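Local coordinates for protein alkane monooxygenase (Geobacillus thermodenitrificans, PDB 3B9O) that is a flavin-binding member of the luciferase-like monooxygenase family, with a TIM-barrel fold and a flavin mononucleotide in its pocket, at residues K3-I7 with G401-V405; F10-C14 with Y38-L42; L45-F51 with F386-I390; T96-A100 with D406-G410; D123-R129 with E215-R220. One frame throughout, in Å; residues are numbered along the deposited sequence.

Contact 1: K3-I7 with G401-V405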
# COMPACT_ATOMS: atom_id res chain seq x y z
N LYS A 3 -0.27 -12.31 17.94
CA LYS A 3 0.03 -11.31 19.03
C LYS A 3 1.02 -10.26 18.55
O LYS A 3 1.23 -9.22 19.20
CB LYS A 3 0.62 -12.02 20.27
CG LYS A 3 1.79 -12.97 19.93
CD LYS A 3 2.44 -13.57 21.16
CE LYS A 3 1.65 -14.80 21.63
NZ LYS A 3 2.52 -15.74 22.41
N LYS A 4 1.66 -10.54 17.41
CA LYS A 4 2.73 -9.69 16.94
C LYS A 4 2.23 -8.72 15.85
O LYS A 4 1.51 -9.11 14.91
CB LYS A 4 3.96 -10.52 16.56
CG LYS A 4 4.31 -11.58 17.67
CD LYS A 4 5.78 -11.76 17.95
CE LYS A 4 5.97 -12.66 19.21
NZ LYS A 4 7.43 -12.73 19.67
N ILE A 5 2.62 -7.47 16.02
CA ILE A 5 2.20 -6.34 15.17
C ILE A 5 2.96 -6.39 13.85
O ILE A 5 4.20 -6.43 13.85
CB ILE A 5 2.44 -5.00 15.88
CG1 ILE A 5 1.70 -4.97 17.25
CG2 ILE A 5 2.06 -3.80 14.97
CD1 ILE A 5 2.04 -3.74 18.11
N HIS A 6 2.21 -6.44 12.74
CA HIS A 6 2.82 -6.34 11.41
C HIS A 6 3.24 -4.88 11.11
O HIS A 6 2.48 -3.95 11.32
CB HIS A 6 1.89 -6.91 10.32
CG HIS A 6 1.53 -8.36 10.51
ND1 HIS A 6 2.33 -9.40 10.05
CD2 HIS A 6 0.44 -8.94 11.05
CE1 HIS A 6 1.76 -10.55 10.36
NE2 HIS A 6 0.61 -10.30 10.97
N ILE A 7 4.47 -4.67 10.64
CA ILE A 7 4.88 -3.32 10.31
C ILE A 7 5.41 -3.24 8.89
O ILE A 7 6.34 -3.98 8.52
CB ILE A 7 5.90 -2.76 11.34
CG1 ILE A 7 5.21 -2.59 12.72
CG2 ILE A 7 6.44 -1.40 10.89
CD1 ILE A 7 6.14 -2.44 13.85
N GLY A 401 7.02 -8.78 23.46
CA GLY A 401 6.29 -9.79 22.69
C GLY A 401 5.38 -9.22 21.61
O GLY A 401 4.48 -9.93 21.15
N LEU A 402 5.61 -7.98 21.20
CA LEU A 402 4.67 -7.28 20.29
C LEU A 402 5.15 -7.21 18.83
O LEU A 402 4.52 -6.57 17.97
CB LEU A 402 4.45 -5.85 20.80
CG LEU A 402 3.62 -5.71 22.09
CD1 LEU A 402 3.84 -4.30 22.60
CD2 LEU A 402 2.14 -6.00 21.86
N TYR A 403 6.30 -7.82 18.55
CA TYR A 403 6.93 -7.66 17.25
C TYR A 403 7.98 -8.73 17.09
O TYR A 403 8.68 -9.03 18.04
CB TYR A 403 7.62 -6.31 17.15
CG TYR A 403 8.25 -5.92 15.82
CD1 TYR A 403 7.44 -5.62 14.69
CD2 TYR A 403 9.64 -5.76 15.69
CE1 TYR A 403 8.02 -5.23 13.46
CE2 TYR A 403 10.23 -5.36 14.47
CZ TYR A 403 9.40 -5.06 13.37
OH TYR A 403 9.96 -4.64 12.17
N ARG A 404 8.10 -9.25 15.88
CA ARG A 404 8.92 -10.44 15.63
C ARG A 404 10.37 -10.17 15.98
O ARG A 404 10.90 -9.11 15.67
CB ARG A 404 8.79 -10.89 14.16
CG ARG A 404 9.48 -9.98 13.10
CD ARG A 404 9.48 -10.66 11.67
NE ARG A 404 8.07 -10.89 11.36
CZ ARG A 404 7.24 -9.94 10.93
NH1 ARG A 404 7.70 -8.71 10.67
NH2 ARG A 404 5.95 -10.22 10.76
N VAL A 405 11.01 -11.14 16.61
CA VAL A 405 12.45 -11.00 16.79
C VAL A 405 13.21 -11.50 15.58
O VAL A 405 14.35 -11.07 15.34
CB VAL A 405 12.99 -11.53 18.15
CG1 VAL A 405 11.93 -11.42 19.26
CG2 VAL A 405 13.52 -12.85 18.05
O HOH W 1 8.34 -10.06 20.44
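The N-terminal segment and the loop after helix 384-399 are joined here by one backbone hydrogen bond, Ile5 N to Leu402 O (2.9 Å, 167°). Lys4 (chi1 m, chi3 and chi4 t) runs along the partner backbone, with CE 3.7 Å from Gly401 O; its NZ donates to a water (2.9 Å) that donates to Tyr403 O (2.6 Å). The CA-to-CB bond of Tyr403 points away, yet the t rotamer brings the ring back: Ile5 O lies at the ring edge, 3.4 Å from Tyr403 CD1, and CE1 packs 3.4 Å from Ile7 CD1, while the hydroxyl hydrogen-bonds to the carbonyl of Gly49. Arg404, p at chi1 and chi3, curls so that NH2 comes within 3.8 Å of His6 ND1; Asp52 forms a salt bridge with Arg404 and a hydrogen bond with His6. Ile5 CD1 meets Leu402 CB at 4.2 Å. Gly401 (phi 75°) closes the Schellman motif ending helix 384-399; the chain leaving this last TIM-barrel helix passes beside the start of the first strand, 6-12.

Contact 2: F10-C14 with Y38-L42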
# COMPACT_ATOMS: atom_id res chain seq x y z
N PHE A 10 6.27 2.68 4.74
CA PHE A 10 5.47 3.39 3.73
C PHE A 10 6.37 4.28 2.86
O PHE A 10 7.09 5.18 3.35
CB PHE A 10 4.39 4.23 4.40
CG PHE A 10 3.31 4.69 3.48
CD1 PHE A 10 2.76 3.83 2.53
CD2 PHE A 10 2.79 5.98 3.59
CE1 PHE A 10 1.74 4.25 1.69
CE2 PHE A 10 1.73 6.40 2.76
CZ PHE A 10 1.20 5.55 1.83
N GLU A 11 6.30 4.04 1.56
CA GLU A 11 7.25 4.69 0.64
C GLU A 11 6.59 5.01 -0.69
O GLU A 11 5.47 4.59 -0.96
CB GLU A 11 8.46 3.72 0.49
CG GLU A 11 9.71 4.20 -0.19
CD GLU A 11 10.23 5.60 0.25
OE1 GLU A 11 9.67 6.60 -0.19
OE2 GLU A 11 11.23 5.69 0.96
N MET A 12 7.27 5.79 -1.52
CA MET A 12 6.83 6.07 -2.88
C MET A 12 8.07 6.46 -3.69
O MET A 12 8.95 7.17 -3.19
CB MET A 12 5.79 7.22 -2.92
CG MET A 12 5.10 7.41 -4.30
SD MET A 12 3.67 8.50 -4.18
CE MET A 12 3.48 8.96 -5.89
N ASN A 13 8.07 6.03 -4.96
CA ASN A 13 9.18 6.27 -5.87
C ASN A 13 9.10 7.73 -6.41
O ASN A 13 8.86 7.96 -7.61
CB ASN A 13 9.13 5.26 -7.02
CG ASN A 13 10.42 5.14 -7.77
OD1 ASN A 13 10.55 4.28 -8.66
ND2 ASN A 13 11.43 5.95 -7.39
N CYS A 14 9.30 8.70 -5.53
CA CYS A 14 9.23 10.13 -5.89
C CYS A 14 9.96 10.92 -4.83
O CYS A 14 10.51 10.33 -3.91
CB CYS A 14 7.78 10.61 -6.01
SG CYS A 14 6.78 10.58 -4.45
N TYR A 38 19.86 3.76 -3.23
CA TYR A 38 18.94 4.19 -2.16
C TYR A 38 17.98 3.02 -1.84
O TYR A 38 17.83 2.62 -0.67
CB TYR A 38 18.14 5.46 -2.54
CG TYR A 38 17.02 5.73 -1.54
CD1 TYR A 38 17.29 6.35 -0.31
CD2 TYR A 38 15.72 5.30 -1.79
CE1 TYR A 38 16.29 6.54 0.63
CE2 TYR A 38 14.71 5.49 -0.85
CZ TYR A 38 15.00 6.11 0.34
OH TYR A 38 14.01 6.30 1.25
N TRP A 39 17.35 2.47 -2.89
CA TRP A 39 16.34 1.41 -2.75
C TRP A 39 16.89 0.12 -2.16
O TRP A 39 16.29 -0.44 -1.25
CB TRP A 39 15.64 1.19 -4.10
CG TRP A 39 14.95 2.49 -4.49
CD1 TRP A 39 15.40 3.44 -5.39
CD2 TRP A 39 13.76 3.01 -3.90
NE1 TRP A 39 14.50 4.51 -5.44
CE2 TRP A 39 13.49 4.26 -4.55
CE3 TRP A 39 12.84 2.50 -2.95
CZ2 TRP A 39 12.35 5.04 -4.23
CZ3 TRP A 39 11.72 3.26 -2.62
CH2 TRP A 39 11.48 4.52 -3.25
N THR A 40 18.04 -0.32 -2.64
CA THR A 40 18.66 -1.55 -2.09
C THR A 40 19.10 -1.33 -0.63
O THR A 40 18.89 -2.20 0.22
CB THR A 40 19.84 -2.06 -2.95
OG1 THR A 40 20.86 -1.04 -3.08
CG2 THR A 40 19.34 -2.50 -4.34
N GLU A 41 19.71 -0.19 -0.34
CA GLU A 41 20.11 0.14 1.05
C GLU A 41 18.86 0.20 1.95
O GLU A 41 18.86 -0.34 3.06
CB GLU A 41 20.82 1.48 1.08
CG GLU A 41 22.31 1.43 0.59
CD GLU A 41 22.83 2.82 0.17
OE1 GLU A 41 22.25 3.85 0.59
OE2 GLU A 41 23.81 2.86 -0.62
N LEU A 42 17.81 0.87 1.49
CA LEU A 42 16.51 0.83 2.21
C LEU A 42 16.02 -0.60 2.54
O LEU A 42 15.69 -0.93 3.70
CB LEU A 42 15.44 1.65 1.48
CG LEU A 42 14.04 1.72 2.10
CD1 LEU A 42 14.08 2.23 3.60
CD2 LEU A 42 13.04 2.55 1.25
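The helix segment meets the strand through three side chains, and its backbone stays well clear: the two short axes approach no closer than 12.2 Å and run at 168°, nearly antiparallel. Tyr38 comes first. Its CA-to-CB bond points toward the strand, and OH donates to Glu11 OE2 at 2.9 Å. The other carboxylate oxygen, Glu11 OE1, turns back to accept from Met12 N (2.9 Å, 163°) and forms a salt bridge with Arg30, so the buried charge is compensated. Trp39 follows and has the most surface covered, 75 Å². Its CB bond leaves sideways, but the m rotamer brings the six-membered ring to the strand, where CZ3 is 3.3 Å from Glu11 CG and CH2 is 3.7 Å from Met12 O, both near the ring plane. NE1 hydrogen-bonds to the carbonyl of Tyr33. Trp39 also reaches Asn13, the centre of an inverse gamma turn. One helical turn after Tyr38, Leu42 sets CD2 3.6 Å from Glu11 OE2; Leu42 N to Tyr38 O (2.8 Å) keeps the two in step. Met12 points away from the helix, its side chain about 6 Å from the bound FMN. Helix 36-48 thus forms the crossover of a beta-alpha-beta unit between parallel strands 6-12 and 53-57, with Trp39 also touching Leu56 on the second strand and Met92 of helix 89-94.

Contact 3: L45-F51 with F386-I390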
# COMPACT_ATOMS: atom_id res chain seq x y z
N LEU A 45 18.17 -2.14 5.15
CA LEU A 45 17.80 -1.52 6.45
C LEU A 45 16.50 -2.15 7.00
O LEU A 45 16.43 -2.56 8.18
CB LEU A 45 17.67 0.01 6.32
CG LEU A 45 17.02 0.70 7.54
CD1 LEU A 45 17.95 0.60 8.75
CD2 LEU A 45 16.72 2.15 7.20
N LEU A 46 15.46 -2.24 6.17
CA LEU A 46 14.15 -2.69 6.64
C LEU A 46 14.20 -4.16 7.09
O LEU A 46 13.54 -4.55 8.04
CB LEU A 46 13.06 -2.49 5.55
CG LEU A 46 12.86 -1.01 5.21
CD1 LEU A 46 11.77 -0.85 4.17
CD2 LEU A 46 12.54 -0.15 6.45
N GLU A 47 14.96 -4.96 6.35
CA GLU A 47 15.13 -6.37 6.71
C GLU A 47 15.91 -6.50 8.01
O GLU A 47 15.54 -7.31 8.85
CB GLU A 47 15.79 -7.15 5.58
CG GLU A 47 15.96 -8.62 5.91
CD GLU A 47 15.89 -9.50 4.68
OE1 GLU A 47 16.95 -9.97 4.21
OE2 GLU A 47 14.79 -9.69 4.19
N LYS A 48 16.97 -5.70 8.20
CA LYS A 48 17.64 -5.59 9.49
C LYS A 48 16.63 -5.28 10.64
O LYS A 48 16.69 -5.90 11.71
CB LYS A 48 18.83 -4.60 9.44
CG LYS A 48 19.28 -4.07 10.80
CD LYS A 48 20.34 -2.92 10.68
CE LYS A 48 20.06 -1.76 11.70
NZ LYS A 48 21.28 -0.85 11.94
N GLY A 49 15.71 -4.33 10.42
CA GLY A 49 14.65 -4.04 11.39
C GLY A 49 13.47 -5.00 11.47
O GLY A 49 12.48 -4.71 12.14
N LYS A 50 13.55 -6.12 10.73
CA LYS A 50 12.50 -7.18 10.66
C LYS A 50 11.13 -6.72 10.15
O LYS A 50 10.12 -7.36 10.45
CB LYS A 50 12.33 -7.97 12.00
CG LYS A 50 13.65 -8.27 12.70
CD LYS A 50 14.46 -9.30 11.96
CE LYS A 50 15.82 -9.46 12.64
NZ LYS A 50 16.62 -10.47 11.91
N PHE A 51 11.10 -5.64 9.37
CA PHE A 51 9.83 -5.18 8.81
C PHE A 51 9.15 -6.28 7.99
O PHE A 51 9.83 -6.99 7.29
CB PHE A 51 10.08 -3.96 7.89
CG PHE A 51 10.06 -2.62 8.61
CD1 PHE A 51 10.96 -2.35 9.65
CD2 PHE A 51 9.17 -1.63 8.23
CE1 PHE A 51 10.95 -1.11 10.30
CE2 PHE A 51 9.17 -0.38 8.85
CZ PHE A 51 10.07 -0.12 9.88
N PHE A 386 12.77 5.75 9.71
CA PHE A 386 12.93 4.29 9.77
C PHE A 386 14.10 3.89 10.69
O PHE A 386 13.99 2.94 11.48
CB PHE A 386 13.14 3.72 8.36
CG PHE A 386 11.92 3.81 7.45
CD1 PHE A 386 12.09 3.86 6.07
CD2 PHE A 386 10.61 3.76 7.96
CE1 PHE A 386 10.99 3.86 5.20
CE2 PHE A 386 9.49 3.84 7.09
CZ PHE A 386 9.67 3.87 5.71
N VAL A 387 15.23 4.59 10.57
CA VAL A 387 16.40 4.31 11.42
C VAL A 387 16.08 4.46 12.93
O VAL A 387 16.38 3.57 13.73
CB VAL A 387 17.62 5.24 11.03
CG1 VAL A 387 18.75 5.15 12.11
CG2 VAL A 387 18.15 4.87 9.62
N ASP A 388 15.48 5.58 13.31
CA ASP A 388 15.07 5.77 14.71
C ASP A 388 14.07 4.71 15.17
O ASP A 388 14.15 4.23 16.30
CB ASP A 388 14.41 7.13 14.88
CG ASP A 388 15.38 8.28 14.78
OD1 ASP A 388 16.60 8.03 14.71
OD2 ASP A 388 14.89 9.45 14.69
N PHE A 389 13.12 4.37 14.30
CA PHE A 389 12.14 3.34 14.63
C PHE A 389 12.85 1.99 14.91
O PHE A 389 12.58 1.32 15.91
CB PHE A 389 11.10 3.14 13.51
CG PHE A 389 9.98 2.20 13.89
CD1 PHE A 389 10.06 0.83 13.57
CD2 PHE A 389 8.86 2.67 14.61
CE1 PHE A 389 9.02 -0.06 13.93
CE2 PHE A 389 7.80 1.78 14.98
CZ PHE A 389 7.90 0.42 14.65
N ILE A 390 13.74 1.61 14.01
CA ILE A 390 14.51 0.39 14.15
C ILE A 390 15.45 0.40 15.37
O ILE A 390 15.52 -0.59 16.09
CB ILE A 390 15.27 0.04 12.83
CG1 ILE A 390 14.22 -0.32 11.75
CG2 ILE A 390 16.24 -1.16 13.06
CD1 ILE A 390 14.72 -0.41 10.29
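Apolar packing dominates. Ile390 is the most covered residue (103 Å²): CD1 lies 3.7 Å from Leu45 CD1, CG1 3.7 Å from Phe51 CE1, and CG2 3.7 Å from Gly49 CA. Leu45 CD2 extends the patch to Val387 CG2 (3.9 Å) and Phe386 CB (4.1 Å), and Leu46 CD2 covers a face of Phe386, 4.1 Å from Phe386 CD1. Gly49 permits the closest backbone approach, its CA 5.2 Å from that of Ile390; an ideal CB there would fall 2.4 Å from Ile390 CG1. The helices, 36-48 and 384-399, are the first and last of the TIM barrel, side by side where its ring closes. Aromatic rings form a cluster: Phe51 turns its edge toward the face of Phe386 (offset edge-to-face, centroids 5.9 Å, planes 72°), and Phe389 CD1 lies 3.8 Å from Phe51 CZ. A Schellman motif with Lys50 at positive phi delivers Phe51, through backbone hydrogen bonds Phe51 N to Leu46 O and Lys50 N to Glu47 O (both 3.0 Å).

Contact 4: T96-A100 with D406-G410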
# COMPACT_ATOMS: atom_id res chain seq x y z
N THR A 96 17.62 -9.01 -0.25
CA THR A 96 16.87 -9.43 0.94
C THR A 96 16.35 -10.88 0.87
O THR A 96 16.18 -11.43 -0.22
CB THR A 96 15.66 -8.46 1.22
OG1 THR A 96 14.80 -8.45 0.07
CG2 THR A 96 16.12 -7.03 1.51
N LYS A 97 16.15 -11.50 2.04
CA LYS A 97 15.69 -12.87 2.14
C LYS A 97 14.19 -13.01 2.43
O LYS A 97 13.57 -13.95 1.95
CB LYS A 97 16.49 -13.61 3.22
CG LYS A 97 16.18 -15.07 3.32
CD LYS A 97 17.02 -15.73 4.41
CE LYS A 97 16.65 -17.20 4.61
NZ LYS A 97 17.49 -17.76 5.72
N HIS A 98 13.65 -12.11 3.25
CA HIS A 98 12.30 -12.22 3.80
C HIS A 98 11.42 -11.01 3.57
O HIS A 98 10.21 -11.16 3.50
CB HIS A 98 12.40 -12.37 5.32
CG HIS A 98 13.06 -13.62 5.75
ND1 HIS A 98 12.48 -14.86 5.55
CD2 HIS A 98 14.23 -13.84 6.39
CE1 HIS A 98 13.28 -15.79 6.03
NE2 HIS A 98 14.34 -15.21 6.56
N LEU A 99 12.02 -9.82 3.50
CA LEU A 99 11.27 -8.60 3.27
C LEU A 99 10.34 -8.75 2.04
O LEU A 99 10.78 -9.21 0.97
CB LEU A 99 12.21 -7.40 3.10
CG LEU A 99 11.53 -6.01 2.98
CD1 LEU A 99 10.94 -5.48 4.35
CD2 LEU A 99 12.51 -4.99 2.41
N ALA A 100 9.06 -8.43 2.22
CA ALA A 100 8.07 -8.48 1.13
C ALA A 100 7.85 -7.07 0.52
O ALA A 100 8.32 -6.07 1.05
CB ALA A 100 6.74 -9.06 1.63
N ASP A 406 12.57 -12.37 14.80
CA ASP A 406 13.11 -12.73 13.49
C ASP A 406 12.01 -13.35 12.66
O ASP A 406 10.95 -13.68 13.16
CB ASP A 406 14.29 -13.70 13.61
CG ASP A 406 15.31 -13.56 12.45
OD1 ASP A 406 15.02 -12.90 11.42
OD2 ASP A 406 16.42 -14.13 12.60
N TYR A 407 12.24 -13.44 11.36
CA TYR A 407 11.18 -13.78 10.40
C TYR A 407 10.74 -15.25 10.45
O TYR A 407 11.58 -16.13 10.72
CB TYR A 407 11.71 -13.53 8.97
CG TYR A 407 11.86 -12.07 8.60
CD1 TYR A 407 13.09 -11.44 8.69
CD2 TYR A 407 10.77 -11.34 8.13
CE1 TYR A 407 13.24 -10.10 8.30
CE2 TYR A 407 10.89 -10.01 7.76
CZ TYR A 407 12.14 -9.40 7.85
OH TYR A 407 12.31 -8.08 7.47
N GLU A 408 9.46 -15.50 10.15
CA GLU A 408 8.97 -16.87 9.87
C GLU A 408 9.37 -17.26 8.45
O GLU A 408 9.52 -16.40 7.57
CB GLU A 408 7.43 -16.93 9.94
CG GLU A 408 6.78 -16.57 11.26
CD GLU A 408 6.84 -17.70 12.27
OE1 GLU A 408 6.65 -18.87 11.87
OE2 GLU A 408 7.09 -17.41 13.47
N GLU A 409 9.52 -18.56 8.18
CA GLU A 409 9.84 -18.89 6.80
C GLU A 409 8.61 -19.03 5.94
O GLU A 409 7.49 -19.34 6.43
CB GLU A 409 10.79 -20.08 6.63
CG GLU A 409 11.67 -19.94 5.34
CD GLU A 409 13.05 -19.27 5.58
OE1 GLU A 409 13.36 -18.86 6.73
OE2 GLU A 409 13.83 -19.15 4.60
N GLY A 410 8.80 -18.73 4.67
CA GLY A 410 7.76 -18.92 3.70
C GLY A 410 7.48 -17.68 2.88
O GLY A 410 8.18 -16.66 2.94
O HOH W 2 11.09 -15.58 2.43
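His98 and Tyr407 account for most of the 277 Å² buried here, where the barrel loop leading from helix 89-94 into strand 100-106 is covered by the segment that follows the last barrel helix, 384-399. The site lies at the N-terminal end of the TIM-barrel strands, at the protein surface. His98 (103 Å² covered) and Tyr407 (75 Å²) both direct their CA-to-CB bonds toward the opposite segment. Their rings are nearly parallel (planes at 20°, centroids 4.7 Å apart) but slid so far that they barely overlap. Instead each lays its methylene on the other's face: His98 CB sits 3.4 Å from the Tyr407 ring centroid, 13° off the normal, and Tyr407 CB sits 3.6 Å from the His98 centroid, 15° off. The slide goes with these reciprocal CH-pi contacts. The far end of Tyr407 bonds through OH to the carbonyl of Phe51, while the backbone nitrogens of His98 and Leu99 are received by Glu47 of helix 36-48, so both partners are tied to the same helix and its exit turn. Glu409, third with 46 Å², brings OE1 to 3.1 Å from His98 CE1, at the ring edge, near its plane. Its OE2 is 4.1 Å from Lys97 NZ, too far for a salt bridge. A water bridges the backbones, donating to Lys97 O at 3.0 Å and Gly410 O at 3.1 Å.

Contact 5: D123-R129 with E215-R220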
# COMPACT_ATOMS: atom_id res chain seq x y z
N ASP A 123 6.27 -12.49 -8.56
CA ASP A 123 6.03 -13.58 -7.62
C ASP A 123 7.10 -14.69 -7.74
O ASP A 123 7.52 -15.27 -6.73
CB ASP A 123 4.61 -14.17 -7.77
CG ASP A 123 4.21 -15.01 -6.54
OD1 ASP A 123 4.42 -14.48 -5.45
OD2 ASP A 123 3.64 -16.13 -6.67
N HIS A 124 7.50 -15.02 -8.98
CA HIS A 124 8.66 -15.91 -9.22
C HIS A 124 9.97 -15.28 -8.72
O HIS A 124 10.71 -15.90 -7.91
CB HIS A 124 8.81 -16.23 -10.72
CG HIS A 124 7.82 -17.22 -11.24
ND1 HIS A 124 7.73 -18.51 -10.75
CD2 HIS A 124 6.86 -17.12 -12.20
CE1 HIS A 124 6.76 -19.16 -11.37
NE2 HIS A 124 6.20 -18.33 -12.24
N LEU A 125 10.29 -14.08 -9.22
CA LEU A 125 11.64 -13.49 -8.97
C LEU A 125 11.85 -13.29 -7.43
O LEU A 125 12.92 -13.61 -6.89
CB LEU A 125 11.80 -12.17 -9.73
CG LEU A 125 11.82 -12.32 -11.26
CD1 LEU A 125 11.92 -10.89 -11.87
CD2 LEU A 125 12.93 -13.31 -11.68
N THR A 126 10.79 -12.85 -6.74
CA THR A 126 10.83 -12.61 -5.28
C THR A 126 10.58 -13.86 -4.44
O THR A 126 10.65 -13.78 -3.19
CB THR A 126 9.79 -11.55 -4.81
OG1 THR A 126 8.47 -12.11 -4.92
CG2 THR A 126 9.91 -10.29 -5.64
N LYS A 127 10.29 -14.99 -5.10
CA LYS A 127 9.99 -16.23 -4.41
C LYS A 127 8.81 -16.05 -3.42
O LYS A 127 8.86 -16.43 -2.24
CB LYS A 127 11.26 -16.84 -3.78
CG LYS A 127 12.25 -17.42 -4.83
CD LYS A 127 11.59 -18.61 -5.59
CE LYS A 127 12.46 -19.11 -6.79
NZ LYS A 127 12.35 -18.19 -7.96
N GLY A 128 7.77 -15.38 -3.91
CA GLY A 128 6.53 -15.32 -3.14
C GLY A 128 6.49 -14.20 -2.12
O GLY A 128 5.93 -14.37 -1.02
N ARG A 129 7.06 -13.05 -2.47
CA ARG A 129 7.20 -11.93 -1.52
C ARG A 129 6.59 -10.67 -2.14
O ARG A 129 6.97 -9.57 -1.81
CB ARG A 129 8.66 -11.70 -1.13
CG ARG A 129 9.28 -12.81 -0.22
CD ARG A 129 10.66 -12.42 0.16
NE ARG A 129 11.60 -12.40 -0.96
CZ ARG A 129 12.69 -11.63 -1.02
NH1 ARG A 129 12.97 -10.73 -0.06
NH2 ARG A 129 13.51 -11.75 -2.05
N GLU A 215 3.83 -19.72 -15.73
CA GLU A 215 3.60 -20.96 -14.99
C GLU A 215 3.28 -20.60 -13.55
O GLU A 215 3.61 -19.47 -13.12
CB GLU A 215 4.80 -21.88 -15.08
CG GLU A 215 6.05 -21.42 -14.23
CD GLU A 215 7.21 -22.39 -14.44
OE1 GLU A 215 7.24 -23.38 -13.68
OE2 GLU A 215 8.06 -22.16 -15.36
N PRO A 216 2.61 -21.53 -12.80
CA PRO A 216 2.32 -21.28 -11.37
C PRO A 216 3.55 -20.84 -10.54
O PRO A 216 4.64 -21.45 -10.61
CB PRO A 216 1.73 -22.62 -10.87
CG PRO A 216 1.12 -23.24 -12.10
CD PRO A 216 2.04 -22.81 -13.28
N SER A 217 3.35 -19.76 -9.78
CA SER A 217 4.42 -19.17 -8.97
C SER A 217 4.06 -19.49 -7.51
O SER A 217 2.93 -20.03 -7.28
CB SER A 217 4.48 -17.68 -9.26
OG SER A 217 3.24 -17.07 -8.85
N PRO A 218 4.97 -19.21 -6.52
CA PRO A 218 4.74 -19.65 -5.12
C PRO A 218 3.39 -19.26 -4.50
O PRO A 218 2.73 -20.09 -3.93
CB PRO A 218 5.94 -19.03 -4.36
CG PRO A 218 7.01 -19.08 -5.40
CD PRO A 218 6.29 -18.53 -6.61
N GLN A 219 2.99 -18.00 -4.64
CA GLN A 219 1.71 -17.51 -4.13
C GLN A 219 0.56 -17.60 -5.11
O GLN A 219 -0.61 -17.47 -4.69
CB GLN A 219 1.87 -16.05 -3.73
CG GLN A 219 2.79 -15.84 -2.56
CD GLN A 219 2.82 -14.40 -2.07
OE1 GLN A 219 3.19 -13.49 -2.80
NE2 GLN A 219 2.51 -14.21 -0.83
N ARG A 220 0.90 -17.73 -6.40
CA ARG A 220 0.02 -17.56 -7.56
C ARG A 220 -0.58 -16.16 -7.64
O ARG A 220 -0.14 -15.39 -8.49
CB ARG A 220 -1.07 -18.66 -7.67
CG ARG A 220 -0.57 -20.10 -8.06
CD ARG A 220 -1.86 -20.93 -8.15
NE ARG A 220 -1.74 -22.28 -8.71
CZ ARG A 220 -1.92 -22.57 -9.99
NH1 ARG A 220 -2.18 -21.62 -10.87
NH2 ARG A 220 -1.84 -23.84 -10.40
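This is a chiefly polar helix-end-to-loop contact, between the C-terminal turn of helix 112-125 and the loop leading into strand 223-227, at the N-terminal end of the TIM-barrel strands. Asp123 OD2 is its focus: it accepts from Ser217 OG at a very short 2.4 Å, from Gln219 N at 2.8 Å (142°) and weakly from Arg220 N at 3.2 Å (120°). His124 adds NE2 to Glu215 O (3.0 Å, 150°), and Ser217 CB lies over the His124 ring, 3.5 Å from the centroid and 13° off the normal, a CH-pi contact. A Schellman motif with Lys127 at positive phi (Gly128 N to Asp123 O 2.8 Å, Lys127 N to His124 O 3.0 Å) brings Gly128 CA to 3.9 Å from Pro218 CB; a CB on Gly128 would be tight against that proline. With several donors to OD2, the geometry is consistent with a deprotonated Asp123 stabilised by a hydroxyl and backbone amides, and the bond to Glu215 O implies a hydrogen on His124 NE2.

In the fold
The five contacts spread over one TIM-barrel chain. Contacts 1 and 2 share strand 6-12 although their centres are about 23 Å apart; contacts 2 and 3 share helix 36-48, centres about 13 Å apart. The centre of contact 3 is also about 13 Å from those of contacts 1 and 4, and it touches both: Tyr403 and Tyr407 hydrogen-bond to the turn ending helix 36-48. Contacts 4 and 5, centres about 14 Å apart, are linked through Arg129 and Thr96. The first segments come in the order 1 to 5, while contacts 1, 3 and 4 pair early residues with those beyond 385. The C-terminal part thus closes the barrel and then covers its N-terminal end.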